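Side-chain contacts in ABC transporter, periplasmic substrate-binding protein (Vibrio cholerae O1 biovar eltor, PDB 1TWY), which probably binds phosphate in the periplasm and delivers it to an ABC-type membrane transporter, as the receptor component of the uptake system: residues R84-T87 against E88-Q92; E250-K253 against E254-F258; V147-E150 against A151-T155. All coordinates share one frame; numbering follows the deposited sequence.

Interaction 1 (R84-T87 against E88-Q92); sequences RYLT and ESEAQ
Thr87 and Glu90 form a capping box: Glu90 OE1 accepts from Thr87 N, while the return bond from Glu90 N to Thr87 OG1 is weak. It sits in the loop between strands 79-82 and 96-109, where residues 88-90 are helical in their backbone angles alone, without the regular bonds. Glu88 opens the turn, its CB directed away from 84-87. Ser89 comes no closer than CB at 4.2 Å from Thr87 OG1. Glu90 carries the contact. Its CG lies anti to the carbonyl carbon (chi1 -88°) and the chain then runs extended, which takes the carboxylate back to Arg84. There the two groups join in a salt bridge, made end-on by NH1 and NH2, their planes only 21° apart: NH1 bonds Glu90 OE1 at 2.8 Å, in the guanidinium plane and on the syn lone pair, while NH2 bonds Glu90 OE2 at 2.9 Å. Thr87 N reaches the same OE1 at 3.0 Å, from above the carboxylate plane, so two donors grip that oxygen and the carboxylate is held against rotation. Arg84 NH1 also bonds Tyr85 O, and its NH2 has a further partner in Thr66 OG1. Nearer the backbone, Leu86 CG rests on Glu90 CB at 3.7 Å, and Ile69 of helix 65-73 touches Arg84, Leu86 and Glu90. Glu90 N bonds Thr87 O at 3.1 Å. Ala91 completes the turn: its N also bonds Thr87 O at 3.1 Å, arriving from the same face of the carbonyl plane as Glu90 N.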
loop_
_atom_site.group_PDB
_atom_site.type_symbol
_atom_site.label_atom_id
_atom_site.label_comp_id
_atom_site.label_asym_id
_atom_site.label_seq_id
_atom_site.Cartn_x
_atom_site.Cartn_y
_atom_site.Cartn_z
ATOM N N ARG A 84 1.401 6.717 2.022
ATOM C CA ARG A 84 1.633 7.552 0.851
ATOM C C ARG A 84 2.520 8.674 1.229
ATOM O O ARG A 84 2.652 8.996 2.416
ATOM C CB ARG A 84 0.360 8.151 0.302
ATOM C CG ARG A 84 -0.363 8.989 1.317
ATOM C CD ARG A 84 -1.561 9.688 0.712
ATOM N NE ARG A 84 -2.361 10.472 1.656
ATOM C CZ ARG A 84 -2.066 11.713 2.040
ATOM N NH1 ARG A 84 -0.933 12.264 1.687
ATOM N NH2 ARG A 84 -2.879 12.374 2.881
ATOM N N TYR A 85 3.231 9.233 0.258
ATOM C CA TYR A 85 3.988 10.446 0.502
ATOM C C TYR A 85 3.011 11.611 0.768
ATOM O O TYR A 85 1.823 11.580 0.413
ATOM C CB TYR A 85 4.922 10.736 -0.683
ATOM C CG TYR A 85 5.987 9.686 -0.862
ATOM C CD1 TYR A 85 7.054 9.629 -0.015
ATOM C CD2 TYR A 85 5.993 8.769 -1.976
ATOM C CE1 TYR A 85 8.008 8.712 -0.178
ATOM C CE2 TYR A 85 7.003 7.840 -2.076
ATOM C CZ TYR A 85 7.980 7.808 -1.135
ATOM O OH TYR A 85 9.047 6.894 -1.170
ATOM N N LEU A 86 3.542 12.608 1.443
ATOM C CA LEU A 86 2.795 13.802 1.829
ATOM C C LEU A 86 2.775 14.709 0.582
ATOM O O LEU A 86 3.682 14.677 -0.278
ATOM C CB LEU A 86 3.522 14.504 2.966
ATOM C CG LEU A 86 2.939 14.354 4.371
ATOM C CD1 LEU A 86 2.877 12.971 4.709
ATOM C CD2 LEU A 86 3.815 15.167 5.369
ATOM N N THR A 87 1.722 15.483 0.486
ATOM C CA THR A 87 1.643 16.542 -0.553
ATOM C C THR A 87 2.463 17.776 -0.139
ATOM O O THR A 87 2.965 17.935 1.013
ATOM C CB THR A 87 0.146 16.915 -0.824
ATOM O OG1 THR A 87 -0.479 17.426 0.361
ATOM C CG2 THR A 87 -0.665 15.635 -1.162
ATOM N N GLU A 88 2.604 18.658 -1.115
ATOM C CA GLU A 88 3.137 19.983 -0.911
ATOM C C GLU A 88 2.486 20.643 0.277
ATOM O O GLU A 88 3.177 21.093 1.184
ATOM C CB GLU A 88 2.873 20.822 -2.180
ATOM C CG GLU A 88 3.864 20.563 -3.316
ATOM C CD GLU A 88 5.250 21.119 -3.010
ATOM O OE1 GLU A 88 5.411 21.769 -1.934
ATOM O OE2 GLU A 88 6.167 20.918 -3.849
ATOM N N SER A 89 1.150 20.652 0.294
ATOM C CA SER A 89 0.368 21.350 1.335
ATOM C C SER A 89 0.463 20.724 2.722
ATOM O O SER A 89 0.179 21.375 3.750
ATOM C CB SER A 89 -1.116 21.506 0.865
ATOM O OG SER A 89 -2.063 20.998 1.804
ATOM N N GLU A 90 0.840 19.441 2.769
ATOM C CA GLU A 90 0.896 18.716 4.047
ATOM C C GLU A 90 2.263 18.869 4.695
ATOM O O GLU A 90 2.416 18.711 5.904
ATOM C CB GLU A 90 0.638 17.210 3.810
ATOM C CG GLU A 90 -0.847 16.827 3.840
ATOM C CD GLU A 90 -1.200 15.514 3.121
ATOM O OE1 GLU A 90 -0.298 14.847 2.548
ATOM O OE2 GLU A 90 -2.389 15.198 3.100
ATOM N N ALA A 91 3.256 19.130 3.863
ATOM C CA ALA A 91 4.627 19.287 4.277
ATOM C C ALA A 91 4.705 20.452 5.202
ATOM O O ALA A 91 3.952 21.414 5.063
ATOM C CB ALA A 91 5.533 19.510 3.076
ATOM N N GLN A 92 5.400 20.264 6.285
ATOM C CA GLN A 92 5.636 21.339 7.282
ATOM C C GLN A 92 7.093 21.325 7.639
ATOM O O GLN A 92 7.745 20.294 7.710
ATOM C CB GLN A 92 4.870 21.124 8.583
ATOM C CG GLN A 92 3.438 21.375 8.601
ATOM C CD GLN A 92 2.930 21.247 10.059
ATOM O OE1 GLN A 92 3.470 20.457 10.887
ATOM N NE2 GLN A 92 1.893 22.015 10.369
#

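Interaction 2 (E250-K253 against E254-F258); sequences EQTK and EFIAF
Thr252 and Ile256 meet one turn apart near the start of helix 250-260. Ile256 CG1 stands anti to its carbonyl carbon (chi1 -62°), which lays it against Thr252 O at 3.2 Å, while Thr252 CG2 comes within 4.3 Å of the same CG1. In the backbone, Ile256 N bonds Thr252 O at 2.9 Å, with an N-H...O angle of 174°. The flanking i to i+4 bonds, from Glu254 N to Glu250 O and from Ala257 N to Lys253 O, are both 2.9 Å long. Ile79 of strand 79-82 touches Thr252, Phe255 and Ile256, and the OG1 of Thr252 is bonded to Asp249 just before the helix. Phe255 has CG anti to the backbone N (chi1 -170°), which carries its ring away from the first turn, to meet Tyr49 of helix 36-52 edge-to-face. Glu254 has a similar first torsion and an extended chain; its CB lies 3.5 Å from Glu250 O, and its OE2 makes a weak hydrogen bond to His53. Lys253 bends at its third and fourth torsions, bringing NZ to Glu250 OE2 at 3.3 Å, a salt bridge whose hydrogen bond is weak. The helix is thus amphipathic, with Thr252, Phe255 and Ile256 buried and Glu250, Lys253, Glu254 and Ala257 exposed: apolar groups meet the fold, while the charges of Glu250 and Lys253 pair with each other at the surface.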
loop_
_atom_site.group_PDB
_atom_site.type_symbol
_atom_site.label_atom_id
_atom_site.label_comp_id
_atom_site.label_asym_id
_atom_site.label_seq_id
_atom_site.Cartn_x
_atom_site.Cartn_y
_atom_site.Cartn_z
ATOM N N GLU A 250 10.296 12.513 25.570
ATOM C CA GLU A 250 11.212 11.376 25.559
ATOM C C GLU A 250 10.561 10.011 25.254
ATOM O O GLU A 250 11.197 9.151 24.636
ATOM C CB GLU A 250 11.975 11.281 26.916
ATOM C CG GLU A 250 12.662 12.587 27.403
ATOM C CD GLU A 250 13.344 13.405 26.285
ATOM O OE1 GLU A 250 12.827 14.518 25.927
ATOM O OE2 GLU A 250 14.393 12.936 25.759
ATOM N N GLN A 251 9.339 9.766 25.725
ATOM C CA GLN A 251 8.699 8.464 25.473
ATOM C C GLN A 251 8.518 8.317 23.921
ATOM O O GLN A 251 8.824 7.274 23.382
ATOM C CB GLN A 251 7.329 8.310 26.189
ATOM C CG GLN A 251 7.290 8.543 27.755
ATOM C CD GLN A 251 7.742 9.981 28.193
ATOM O OE1 GLN A 251 7.282 11.005 27.638
ATOM N NE2 GLN A 251 8.677 10.043 29.162
ATOM N N THR A 252 8.033 9.355 23.253
ATOM C CA THR A 252 7.980 9.413 21.783
ATOM C C THR A 252 9.381 9.121 21.148
ATOM O O THR A 252 9.516 8.225 20.289
ATOM C CB THR A 252 7.421 10.778 21.327
ATOM O OG1 THR A 252 6.063 10.945 21.788
ATOM C CG2 THR A 252 7.280 10.814 19.784
ATOM N N LYS A 253 10.444 9.799 21.588
ATOM C CA LYS A 253 11.765 9.551 21.006
ATOM C C LYS A 253 12.224 8.088 21.194
ATOM O O LYS A 253 12.757 7.459 20.303
ATOM C CB LYS A 253 12.788 10.548 21.590
ATOM C CG LYS A 253 12.441 11.973 21.144
ATOM C CD LYS A 253 13.614 13.006 21.197
ATOM C CE LYS A 253 14.363 13.024 22.518
ATOM N NZ LYS A 253 14.772 14.443 22.875
ATOM N N GLU A 254 11.959 7.512 22.349
ATOM C CA GLU A 254 12.250 6.137 22.600
ATOM C C GLU A 254 11.458 5.143 21.687
ATOM O O GLU A 254 12.022 4.154 21.217
ATOM C CB GLU A 254 12.017 5.844 24.082
ATOM C CG GLU A 254 12.515 4.514 24.547
ATOM C CD GLU A 254 12.540 4.380 26.093
ATOM O OE1 GLU A 254 12.326 5.383 26.841
ATOM O OE2 GLU A 254 12.776 3.254 26.560
ATOM N N PHE A 255 10.194 5.418 21.450
ATOM C CA PHE A 255 9.449 4.552 20.524
ATOM C C PHE A 255 9.981 4.707 19.070
ATOM O O PHE A 255 10.150 3.681 18.321
ATOM C CB PHE A 255 7.944 4.832 20.585
ATOM C CG PHE A 255 7.155 3.829 19.849
ATOM C CD1 PHE A 255 7.172 2.493 20.227
ATOM C CD2 PHE A 255 6.402 4.190 18.733
ATOM C CE1 PHE A 255 6.479 1.568 19.560
ATOM C CE2 PHE A 255 5.695 3.238 18.021
ATOM C CZ PHE A 255 5.702 1.960 18.415
ATOM N N ILE A 256 10.248 5.920 18.660
ATOM C CA ILE A 256 10.841 6.174 17.334
ATOM C C ILE A 256 12.173 5.444 17.145
ATOM O O ILE A 256 12.388 4.687 16.140
ATOM C CB ILE A 256 11.004 7.686 17.082
ATOM C CG1 ILE A 256 9.647 8.395 17.077
ATOM C CG2 ILE A 256 11.731 7.969 15.754
ATOM C CD1 ILE A 256 8.869 8.223 15.760
ATOM N N ALA A 257 13.071 5.550 18.134
ATOM C CA ALA A 257 14.247 4.686 18.112
ATOM C C ALA A 257 14.056 3.178 17.922
ATOM O O ALA A 257 14.749 2.528 17.122
ATOM C CB ALA A 257 15.129 4.890 19.445
ATOM N N PHE A 258 13.144 2.642 18.679
ATOM C CA PHE A 258 12.772 1.251 18.522
ATOM C C PHE A 258 12.312 0.917 17.062
ATOM O O PHE A 258 12.602 -0.129 16.533
ATOM C CB PHE A 258 11.641 0.918 19.483
ATOM C CG PHE A 258 10.952 -0.370 19.183
ATOM C CD1 PHE A 258 11.537 -1.548 19.435
ATOM C CD2 PHE A 258 9.640 -0.363 18.585
ATOM C CE1 PHE A 258 10.905 -2.716 19.155
ATOM C CE2 PHE A 258 8.999 -1.534 18.323
ATOM C CZ PHE A 258 9.591 -2.708 18.626
#

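Interaction 3 (V147-E150 against A151-T155); sequences VTRE and ASSGT
Glu150 to Ser153 form a type I beta turn, closed by Ser153 N bonding Glu150 O at 2.9 Å from above the carbonyl plane, and the turn carries the chain from strand 145-149 to helix 154-163. On its inner side the CB of Ser153 lies 3.2 Å from Glu150 O and 3.6 Å from Glu150 OE2, so the serine is wedged between the backbone and the carboxylate of the same glutamate. Glu150 reaches this place by a folded route: CG sits between the backbone N and the carbonyl carbon (chi1 69°), and a bend at the second torsion turns the carboxylate back along the chain. Its CG also lies 3.7 Å from Ser152 OG. The neighbouring Arg149, itself bent at its second and third torsions, holds the carboxylate in a side-on salt bridge: NE bonds Glu150 OE1 at 2.8 Å and NH2 bonds Glu150 OE2 at 3.0 Å, both on syn lone pairs. This two-point grip fixes the guanidinium, and Ser153 OG lies over one face, 3.9 Å above the plane and over its centre. Ser153 CB points toward 147-150, and OG, anti to its backbone N (chi1 162°), comes 3.7 Å from Arg149 CB. The polar partner of that hydroxyl is Arg156 N in the first turn of the helix, while Arg156 NH1 bonds Arg149 O. Phe203 of strand 200-205 touches both Arg149 and Thr155. An arginine at a strand end followed by Ser-Gly-Thr at the helix start (Arg149, Ser153, Gly154, Thr155), with the serine as N-cap, resembles the phosphate-binding element of PstS-type receptors, so Arg149 and the helix N-terminus probably face the anion site.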
loop_
_atom_site.group_PDB
_atom_site.type_symbol
_atom_site.label_atom_id
_atom_site.label_comp_id
_atom_site.label_asym_id
_atom_site.label_seq_id
_atom_site.Cartn_x
_atom_site.Cartn_y
_atom_site.Cartn_z
ATOM N N VAL A 147 -10.829 -6.596 -12.400
ATOM C CA VAL A 147 -11.163 -6.854 -10.999
ATOM C C VAL A 147 -10.427 -5.854 -10.100
ATOM O O VAL A 147 -9.257 -5.551 -10.275
ATOM C CB VAL A 147 -10.839 -8.228 -10.614
ATOM C CG1 VAL A 147 -11.564 -8.509 -9.223
ATOM C CG2 VAL A 147 -11.206 -9.229 -11.644
ATOM N N THR A 148 -11.174 -5.322 -9.110
ATOM C CA THR A 148 -10.741 -4.379 -8.198
ATOM C C THR A 148 -11.149 -4.767 -6.758
ATOM O O THR A 148 -11.796 -5.822 -6.592
ATOM C CB THR A 148 -11.090 -2.965 -8.631
ATOM O OG1 THR A 148 -10.388 -2.056 -7.752
ATOM C CG2 THR A 148 -12.596 -2.665 -8.498
ATOM N N ARG A 149 -10.897 -3.971 -5.789
ATOM C CA ARG A 149 -11.265 -4.200 -4.406
ATOM C C ARG A 149 -12.402 -3.217 -4.029
ATOM O O ARG A 149 -12.796 -2.327 -4.814
ATOM C CB ARG A 149 -10.002 -4.043 -3.554
ATOM C CG ARG A 149 -9.030 -5.171 -3.620
ATOM C CD ARG A 149 -9.550 -6.485 -2.960
ATOM N NE ARG A 149 -9.796 -6.244 -1.589
ATOM C CZ ARG A 149 -8.868 -6.131 -0.664
ATOM N NH1 ARG A 149 -7.594 -6.460 -0.947
ATOM N NH2 ARG A 149 -9.202 -5.820 0.577
ATOM N N GLU A 150 -12.913 -3.427 -2.822
ATOM C CA GLU A 150 -13.938 -2.598 -2.286
ATOM C C GLU A 150 -13.474 -1.138 -2.150
ATOM O O GLU A 150 -12.288 -0.851 -1.966
ATOM C CB GLU A 150 -14.413 -3.198 -0.975
ATOM C CG GLU A 150 -13.511 -3.213 0.236
ATOM C CD GLU A 150 -12.441 -4.252 0.310
ATOM O OE1 GLU A 150 -12.126 -5.002 -0.664
ATOM O OE2 GLU A 150 -11.608 -4.198 1.320
ATOM N N ALA A 151 -14.471 -0.254 -2.010
ATOM C CA ALA A 151 -14.283 1.150 -1.999
ATOM C C ALA A 151 -13.431 1.636 -0.877
ATOM O O ALA A 151 -12.608 2.539 -1.065
ATOM C CB ALA A 151 -15.538 1.889 -2.142
ATOM N N SER A 152 -13.554 0.960 0.260
ATOM C CA SER A 152 -12.821 1.303 1.500
ATOM C C SER A 152 -11.420 0.693 1.543
ATOM O O SER A 152 -10.645 0.927 2.455
ATOM C CB SER A 152 -13.551 0.828 2.729
ATOM O OG SER A 152 -13.652 -0.572 2.816
ATOM N N SER A 153 -11.049 -0.094 0.566
ATOM C CA SER A 153 -9.711 -0.749 0.579
ATOM C C SER A 153 -8.545 0.132 0.399
ATOM O O SER A 153 -8.447 0.881 -0.583
ATOM C CB SER A 153 -9.627 -1.835 -0.497
ATOM O OG SER A 153 -8.322 -2.207 -0.809
ATOM N N GLY A 154 -7.617 0.045 1.376
ATOM C CA GLY A 154 -6.331 0.694 1.239
ATOM C C GLY A 154 -5.508 0.302 0.044
ATOM O O GLY A 154 -4.757 1.135 -0.549
ATOM N N THR A 155 -5.560 -0.991 -0.298
ATOM C CA THR A 155 -4.826 -1.498 -1.400
ATOM C C THR A 155 -5.350 -0.872 -2.705
ATOM O O THR A 155 -4.567 -0.446 -3.546
ATOM C CB THR A 155 -5.036 -2.990 -1.401
ATOM O OG1 THR A 155 -4.369 -3.504 -0.227
ATOM C CG2 THR A 155 -4.349 -3.612 -2.537
#

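How the interactions relate
All three contacts are local, and none touches another. Interactions 1 and 3 have centres 23 Å apart, yet their nearest atoms are only about 9 Å apart, so two turns, one following strand 79-82 and the other strand 145-149, approach each other. The cleft between two lobes, as in other periplasmic binding proteins, probably lies near them, and interaction 3 carries the probable phosphate-site element; no phosphate is bound in this structure. Interaction 2 is further off: its nearest atoms are about 13 Å from interaction 1 and about 21 Å from interaction 3, which lies on the opposite side of the chain's centre from it. The magnesium ion is bound at Gly164 and Thr166, just beyond the helix that interaction 3 begins.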